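Putative non-ribosomal peptide synthetase (Actinomadura parvosata subsp. kistnae, PDB 6M7L) probably takes part in non-ribosomal peptide assembly through a condensation-type domain of the CoA-dependent acyltransferase superfamily. Local coordinates at residues L207-L219 with D344-L356. Sequence-based numbering, arbitrary orientation.
Sequences LIWDQIEFWRDRL and DAHRHQDLPFERL
Phe214 and His348 lie face to face, their ring centroids 3.5 Å apart and their planes only 4° off parallel. CG of Phe214 stands anti to the backbone N (chi1 167°), which lays the ring flat over the imidazole, a small flat aromatic well suited to stacking. The edge of the Phe214 ring in turn meets the indole of Trp215, with CE2 standing over one indole face and CD2 of Leu356 over the opposite one, in a CH-pi contact 4.0 Å from the centroid of the five-membered ring. At the indole edge, NE1 donates to His348 O over 3.0 Å, nearly straight at 162° and in the ring plane. Helix 207-218 thus packs on the connection between helices 331-346 and 353-360 of the condensation domain, with Pro352 at the N-cap position of the latter. Replacing Trp215 by an alanine would probably leave His348 O without this donor and open a gap between Leu356 and Ala345, whose CB now meets CH2 of the indole. Leu351 adds branched, apolar bulk, its CD2 3.6 Å from Ile212 CG1. Among the polar contacts, the long side chain of Gln211 carries its amide to the loop: NE2 gives a bond to the anti lone pair of Asp350 OD1 at 3.0 Å, while OE1 accepts weak bonds from the backbone N of Asp350 and Leu351. Arg218, bent at chi2 and chi3, forms a salt bridge from NH1 to Asp344 OD2 (3.1 Å), and Arg347 pairs with OD1 of the same carboxylate.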
loop_
_atom_site.group_PDB
_atom_site.type_symbol
_atom_site.label_atom_id
_atom_site.label_comp_id
_atom_site.label_asym_id
_atom_site.label_seq_id
_atom_site.Cartn_x
_atom_site.Cartn_y
_atom_site.Cartn_z
ATOM N N LEU A 207 -8.408 -12.313 -34.252
ATOM C CA LEU A 207 -7.775 -12.430 -32.941
ATOM C C LEU A 207 -8.737 -13.025 -31.917
ATOM O O LEU A 207 -8.472 -14.083 -31.334
ATOM C CB LEU A 207 -7.272 -11.058 -32.484
ATOM C CG LEU A 207 -6.819 -10.914 -31.028
ATOM C CD1 LEU A 207 -5.764 -11.951 -30.669
ATOM C CD2 LEU A 207 -6.298 -9.506 -30.776
ATOM N N ILE A 208 -9.866 -12.354 -31.686
ATOM C CA ILE A 208 -10.854 -12.873 -30.747
ATOM C C ILE A 208 -11.545 -14.107 -31.319
ATOM O O ILE A 208 -11.908 -15.023 -30.572
ATOM C CB ILE A 208 -11.857 -11.764 -30.374
ATOM C CG1 ILE A 208 -13.151 -12.364 -29.813
ATOM C CG2 ILE A 208 -12.118 -10.850 -31.573
ATOM C CD1 ILE A 208 -14.361 -11.447 -29.932
ATOM N N TRP A 209 -11.719 -14.167 -32.644
ATOM C CA TRP A 209 -12.268 -15.370 -33.265
ATOM C C TRP A 209 -11.406 -16.587 -32.959
ATOM O O TRP A 209 -11.929 -17.665 -32.656
ATOM C CB TRP A 209 -12.391 -15.175 -34.776
ATOM C CG TRP A 209 -13.046 -16.321 -35.509
ATOM C CD1 TRP A 209 -14.341 -16.382 -35.939
ATOM C CD2 TRP A 209 -12.432 -17.554 -35.914
ATOM N NE1 TRP A 209 -14.573 -17.577 -36.577
ATOM C CE2 TRP A 209 -13.418 -18.314 -36.574
ATOM C CE3 TRP A 209 -11.147 -18.092 -35.778
ATOM C CZ2 TRP A 209 -13.161 -19.581 -37.096
ATOM C CZ3 TRP A 209 -10.894 -19.350 -36.296
ATOM C CH2 TRP A 209 -11.895 -20.080 -36.948
ATOM N N ASP A 210 -10.080 -16.438 -33.049
ATOM C CA ASP A 210 -9.190 -17.519 -32.637
ATOM C C ASP A 210 -9.430 -17.896 -31.183
ATOM O O ASP A 210 -9.383 -19.077 -30.822
ATOM C CB ASP A 210 -7.726 -17.122 -32.841
ATOM C CG ASP A 210 -7.117 -17.744 -34.082
ATOM O OD1 ASP A 210 -6.206 -17.124 -34.673
ATOM O OD2 ASP A 210 -7.554 -18.849 -34.471
ATOM N N GLN A 211 -9.702 -16.904 -30.333
ATOM C CA GLN A 211 -9.909 -17.179 -28.917
ATOM C C GLN A 211 -11.278 -17.790 -28.653
ATOM O O GLN A 211 -11.399 -18.714 -27.839
ATOM C CB GLN A 211 -9.711 -15.902 -28.103
ATOM C CG GLN A 211 -8.344 -15.841 -27.462
ATOM C CD GLN A 211 -7.856 -14.438 -27.202
ATOM O OE1 GLN A 211 -8.618 -13.567 -26.786
ATOM N NE2 GLN A 211 -6.573 -14.209 -27.452
ATOM N N ILE A 212 -12.321 -17.294 -29.326
ATOM C CA ILE A 212 -13.641 -17.907 -29.199
ATOM C C ILE A 212 -13.585 -19.371 -29.611
ATOM O O ILE A 212 -14.161 -20.241 -28.948
ATOM C CB ILE A 212 -14.679 -17.125 -30.025
ATOM C CG1 ILE A 212 -14.868 -15.717 -29.456
ATOM C CG2 ILE A 212 -16.005 -17.873 -30.060
ATOM C CD1 ILE A 212 -15.895 -14.894 -30.198
ATOM N N GLU A 213 -12.877 -19.667 -30.704
ATOM C CA GLU A 213 -12.714 -21.053 -31.130
ATOM C C GLU A 213 -11.906 -21.852 -30.117
ATOM O O GLU A 213 -12.164 -23.044 -29.913
ATOM C CB GLU A 213 -12.044 -21.105 -32.503
ATOM C CG GLU A 213 -12.937 -20.663 -33.647
ATOM C CD GLU A 213 -14.186 -21.512 -33.766
ATOM O OE1 GLU A 213 -15.299 -20.966 -33.595
ATOM O OE2 GLU A 213 -14.053 -22.727 -34.021
ATOM N N PHE A 214 -10.925 -21.216 -29.474
ATOM C CA PHE A 214 -10.094 -21.920 -28.502
ATOM C C PHE A 214 -10.928 -22.447 -27.344
ATOM O O PHE A 214 -10.789 -23.608 -26.941
ATOM C CB PHE A 214 -8.984 -20.999 -27.990
ATOM C CG PHE A 214 -8.271 -21.526 -26.776
ATOM C CD1 PHE A 214 -7.255 -22.458 -26.902
ATOM C CD2 PHE A 214 -8.619 -21.090 -25.505
ATOM C CE1 PHE A 214 -6.598 -22.945 -25.788
ATOM C CE2 PHE A 214 -7.967 -21.576 -24.389
ATOM C CZ PHE A 214 -6.955 -22.504 -24.530
ATOM N N TRP A 215 -11.808 -21.607 -26.795
ATOM C CA TRP A 215 -12.581 -22.003 -25.623
ATOM C C TRP A 215 -13.706 -22.971 -25.964
ATOM O O TRP A 215 -14.075 -23.796 -25.122
ATOM C CB TRP A 215 -13.143 -20.766 -24.922
ATOM C CG TRP A 215 -12.099 -19.984 -24.196
ATOM C CD1 TRP A 215 -11.615 -18.755 -24.529
ATOM C CD2 TRP A 215 -11.395 -20.390 -23.017
ATOM N NE1 TRP A 215 -10.656 -18.365 -23.625
ATOM C CE2 TRP A 215 -10.503 -19.352 -22.688
ATOM C CE3 TRP A 215 -11.434 -21.529 -22.209
ATOM C CZ2 TRP A 215 -9.659 -19.419 -21.582
ATOM C CZ3 TRP A 215 -10.593 -21.594 -21.113
ATOM C CH2 TRP A 215 -9.721 -20.546 -20.809
ATOM N N ARG A 216 -14.267 -22.884 -27.173
ATOM C CA ARG A 216 -15.261 -23.868 -27.595
ATOM C C ARG A 216 -14.673 -25.273 -27.572
ATOM O O ARG A 216 -15.211 -26.174 -26.919
ATOM C CB ARG A 216 -15.784 -23.533 -28.992
ATOM C CG ARG A 216 -16.629 -22.276 -29.072
ATOM C CD ARG A 216 -17.236 -22.121 -30.456
ATOM N NE ARG A 216 -18.073 -20.931 -30.565
ATOM C CZ ARG A 216 -19.332 -20.863 -30.146
ATOM N NH1 ARG A 216 -19.902 -21.919 -29.580
ATOM N NH2 ARG A 216 -20.022 -19.739 -30.287
ATOM N N ASP A 217 -13.560 -25.473 -28.282
ATOM C CA ASP A 217 -12.897 -26.772 -28.280
ATOM C C ASP A 217 -12.358 -27.123 -26.900
ATOM O O ASP A 217 -12.329 -28.301 -26.528
ATOM C CB ASP A 217 -11.768 -26.782 -29.312
ATOM C CG ASP A 217 -11.197 -28.170 -29.545
ATOM O OD1 ASP A 217 -11.811 -29.160 -29.094
ATOM O OD2 ASP A 217 -10.129 -28.269 -30.185
ATOM N N ARG A 218 -11.934 -26.119 -26.130
ATOM C CA ARG A 218 -11.418 -26.386 -24.791
ATOM C C ARG A 218 -12.521 -26.880 -23.863
ATOM O O ARG A 218 -12.280 -27.735 -23.002
ATOM C CB ARG A 218 -10.761 -25.129 -24.225
ATOM C CG ARG A 218 -9.975 -25.376 -22.958
ATOM C CD ARG A 218 -8.905 -26.423 -23.187
ATOM N NE ARG A 218 -7.746 -25.868 -23.874
ATOM C CZ ARG A 218 -6.735 -26.594 -24.335
ATOM N NH1 ARG A 218 -5.714 -26.004 -24.942
ATOM N NH2 ARG A 218 -6.746 -27.913 -24.198
ATOM N N LEU A 219 -13.732 -26.359 -24.025
ATOM C CA LEU A 219 -14.864 -26.767 -23.206
ATOM C C LEU A 219 -15.847 -27.596 -24.027
ATOM O O LEU A 219 -16.781 -28.191 -23.488
ATOM C CB LEU A 219 -15.561 -25.540 -22.618
ATOM C CG LEU A 219 -14.683 -24.623 -21.766
ATOM C CD1 LEU A 219 -15.346 -23.272 -21.573
ATOM C CD2 LEU A 219 -14.398 -25.269 -20.424
ATOM N N ASP A 344 -2.228 -22.097 -21.759
ATOM C CA ASP A 344 -3.077 -21.829 -22.915
ATOM C C ASP A 344 -4.188 -20.846 -22.569
ATOM O O ASP A 344 -4.548 -19.996 -23.392
ATOM C CB ASP A 344 -3.663 -23.135 -23.452
ATOM C CG ASP A 344 -2.593 -24.142 -23.833
ATOM O OD1 ASP A 344 -1.457 -23.721 -24.139
ATOM O OD2 ASP A 344 -2.892 -25.355 -23.827
ATOM N N ALA A 345 -4.742 -20.943 -21.358
ATOM C CA ALA A 345 -5.815 -20.038 -20.956
ATOM C C ALA A 345 -5.313 -18.603 -20.849
ATOM O O ALA A 345 -5.961 -17.669 -21.336
ATOM C CB ALA A 345 -6.422 -20.494 -19.629
ATOM N N HIS A 346 -4.156 -18.407 -20.208
ATOM C CA HIS A 346 -3.587 -17.067 -20.109
ATOM C C HIS A 346 -3.147 -16.526 -21.464
ATOM O O HIS A 346 -2.971 -15.312 -21.603
ATOM C CB HIS A 346 -2.414 -17.061 -19.130
ATOM C CG HIS A 346 -2.829 -17.067 -17.691
ATOM N ND1 HIS A 346 -2.935 -18.224 -16.950
ATOM C CD2 HIS A 346 -3.175 -16.055 -16.861
ATOM C CE1 HIS A 346 -3.322 -17.924 -15.722
ATOM N NE2 HIS A 346 -3.475 -16.615 -15.642
ATOM N N ARG A 347 -2.967 -17.395 -22.457
ATOM C CA ARG A 347 -2.748 -16.962 -23.831
ATOM C C ARG A 347 -4.045 -16.614 -24.551
ATOM O O ARG A 347 -3.999 -16.265 -25.736
ATOM C CB ARG A 347 -2.003 -18.044 -24.619
ATOM C CG ARG A 347 -0.490 -17.931 -24.569
ATOM C CD ARG A 347 0.173 -18.851 -25.586
ATOM N NE ARG A 347 0.270 -20.228 -25.113
ATOM C CZ ARG A 347 1.288 -20.697 -24.399
ATOM N NH1 ARG A 347 2.292 -19.895 -24.075
ATOM N NH2 ARG A 347 1.303 -21.964 -24.007
ATOM N N HIS A 348 -5.188 -16.696 -23.872
ATOM C CA HIS A 348 -6.493 -16.528 -24.506
ATOM C C HIS A 348 -7.450 -15.776 -23.591
ATOM O O HIS A 348 -8.634 -16.116 -23.494
ATOM C CB HIS A 348 -7.098 -17.879 -24.890
ATOM C CG HIS A 348 -6.344 -18.606 -25.959
ATOM N ND1 HIS A 348 -5.276 -19.434 -25.686
ATOM C CD2 HIS A 348 -6.515 -18.644 -27.301
ATOM C CE1 HIS A 348 -4.818 -19.945 -26.815
ATOM N NE2 HIS A 348 -5.551 -19.481 -27.810
ATOM N N GLN A 349 -6.966 -14.735 -22.912
ATOM C CA GLN A 349 -7.765 -14.044 -21.908
ATOM C C GLN A 349 -8.254 -12.674 -22.374
ATOM O O GLN A 349 -8.593 -11.828 -21.541
ATOM C CB GLN A 349 -6.976 -13.913 -20.605
ATOM C CG GLN A 349 -5.662 -13.168 -20.732
ATOM C CD GLN A 349 -4.786 -13.343 -19.511
ATOM O OE1 GLN A 349 -4.999 -14.252 -18.706
ATOM N NE2 GLN A 349 -3.795 -12.473 -19.363
ATOM N N ASP A 350 -8.310 -12.439 -23.683
ATOM C CA ASP A 350 -8.858 -11.185 -24.182
ATOM C C ASP A 350 -10.359 -11.265 -24.415
ATOM O O ASP A 350 -11.051 -10.246 -24.317
ATOM C CB ASP A 350 -8.146 -10.771 -25.473
ATOM C CG ASP A 350 -6.638 -10.790 -25.332
ATOM O OD1 ASP A 350 -6.018 -11.810 -25.698
ATOM O OD2 ASP A 350 -6.075 -9.789 -24.839
ATOM N N LEU A 351 -10.872 -12.448 -24.717
ATOM C CA LEU A 351 -12.313 -12.665 -24.741
ATOM C C LEU A 351 -12.847 -12.627 -23.315
ATOM O O LEU A 351 -12.401 -13.423 -22.478
ATOM C CB LEU A 351 -12.634 -14.005 -25.396
ATOM C CG LEU A 351 -14.093 -14.461 -25.356
ATOM C CD1 LEU A 351 -14.974 -13.511 -26.150
ATOM C CD2 LEU A 351 -14.224 -15.885 -25.874
ATOM N N PRO A 352 -13.774 -11.729 -22.987
ATOM C CA PRO A 352 -14.264 -11.651 -21.609
ATOM C C PRO A 352 -15.046 -12.897 -21.229
ATOM O O PRO A 352 -15.734 -13.504 -22.054
ATOM C CB PRO A 352 -15.167 -10.409 -21.616
ATOM C CG PRO A 352 -14.799 -9.660 -22.862
ATOM C CD PRO A 352 -14.392 -10.708 -23.846
ATOM N N PHE A 353 -14.927 -13.273 -19.953
ATOM C CA PHE A 353 -15.597 -14.478 -19.471
ATOM C C PHE A 353 -17.104 -14.393 -19.670
ATOM O O PHE A 353 -17.744 -15.383 -20.044
ATOM C CB PHE A 353 -15.270 -14.710 -17.998
ATOM C CG PHE A 353 -16.036 -15.845 -17.386
ATOM C CD1 PHE A 353 -15.681 -17.156 -17.653
ATOM C CD2 PHE A 353 -17.113 -15.602 -16.549
ATOM C CE1 PHE A 353 -16.387 -18.203 -17.098
ATOM C CE2 PHE A 353 -17.822 -16.645 -15.990
ATOM C CZ PHE A 353 -17.455 -17.949 -16.262
ATOM N N GLU A 354 -17.689 -13.219 -19.424
ATOM C CA GLU A 354 -19.132 -13.070 -19.570
ATOM C C GLU A 354 -19.573 -13.214 -21.021
ATOM O O GLU A 354 -20.666 -13.723 -21.285
ATOM C CB GLU A 354 -19.583 -11.723 -19.004
ATOM C CG GLU A 354 -19.413 -11.586 -17.495
ATOM C CD GLU A 354 -17.977 -11.318 -17.074
ATOM O OE1 GLU A 354 -17.092 -11.268 -17.954
ATOM O OE2 GLU A 354 -17.735 -11.155 -15.860
ATOM N N ARG A 355 -18.744 -12.776 -21.973
ATOM C CA ARG A 355 -19.080 -12.989 -23.376
ATOM C C ARG A 355 -18.928 -14.457 -23.756
ATOM O O ARG A 355 -19.779 -15.012 -24.461
ATOM C CB ARG A 355 -18.210 -12.108 -24.272
ATOM C CG ARG A 355 -18.534 -12.243 -25.754
ATOM C CD ARG A 355 -20.001 -11.935 -26.030
ATOM N NE ARG A 355 -20.439 -12.466 -27.319
ATOM C CZ ARG A 355 -21.654 -12.290 -27.829
ATOM N NH1 ARG A 355 -21.962 -12.814 -29.008
ATOM N NH2 ARG A 355 -22.562 -11.587 -27.164
ATOM N N LEU A 356 -17.851 -15.101 -23.296
ATOM C CA LEU A 356 -17.692 -16.534 -23.520
ATOM C C LEU A 356 -18.857 -17.315 -22.930
ATOM O O LEU A 356 -19.332 -18.285 -23.532
ATOM C CB LEU A 356 -16.371 -17.017 -22.922
ATOM C CG LEU A 356 -16.185 -18.536 -22.867
ATOM C CD1 LEU A 356 -16.219 -19.129 -24.265
ATOM C CD2 LEU A 356 -14.893 -18.902 -22.152
#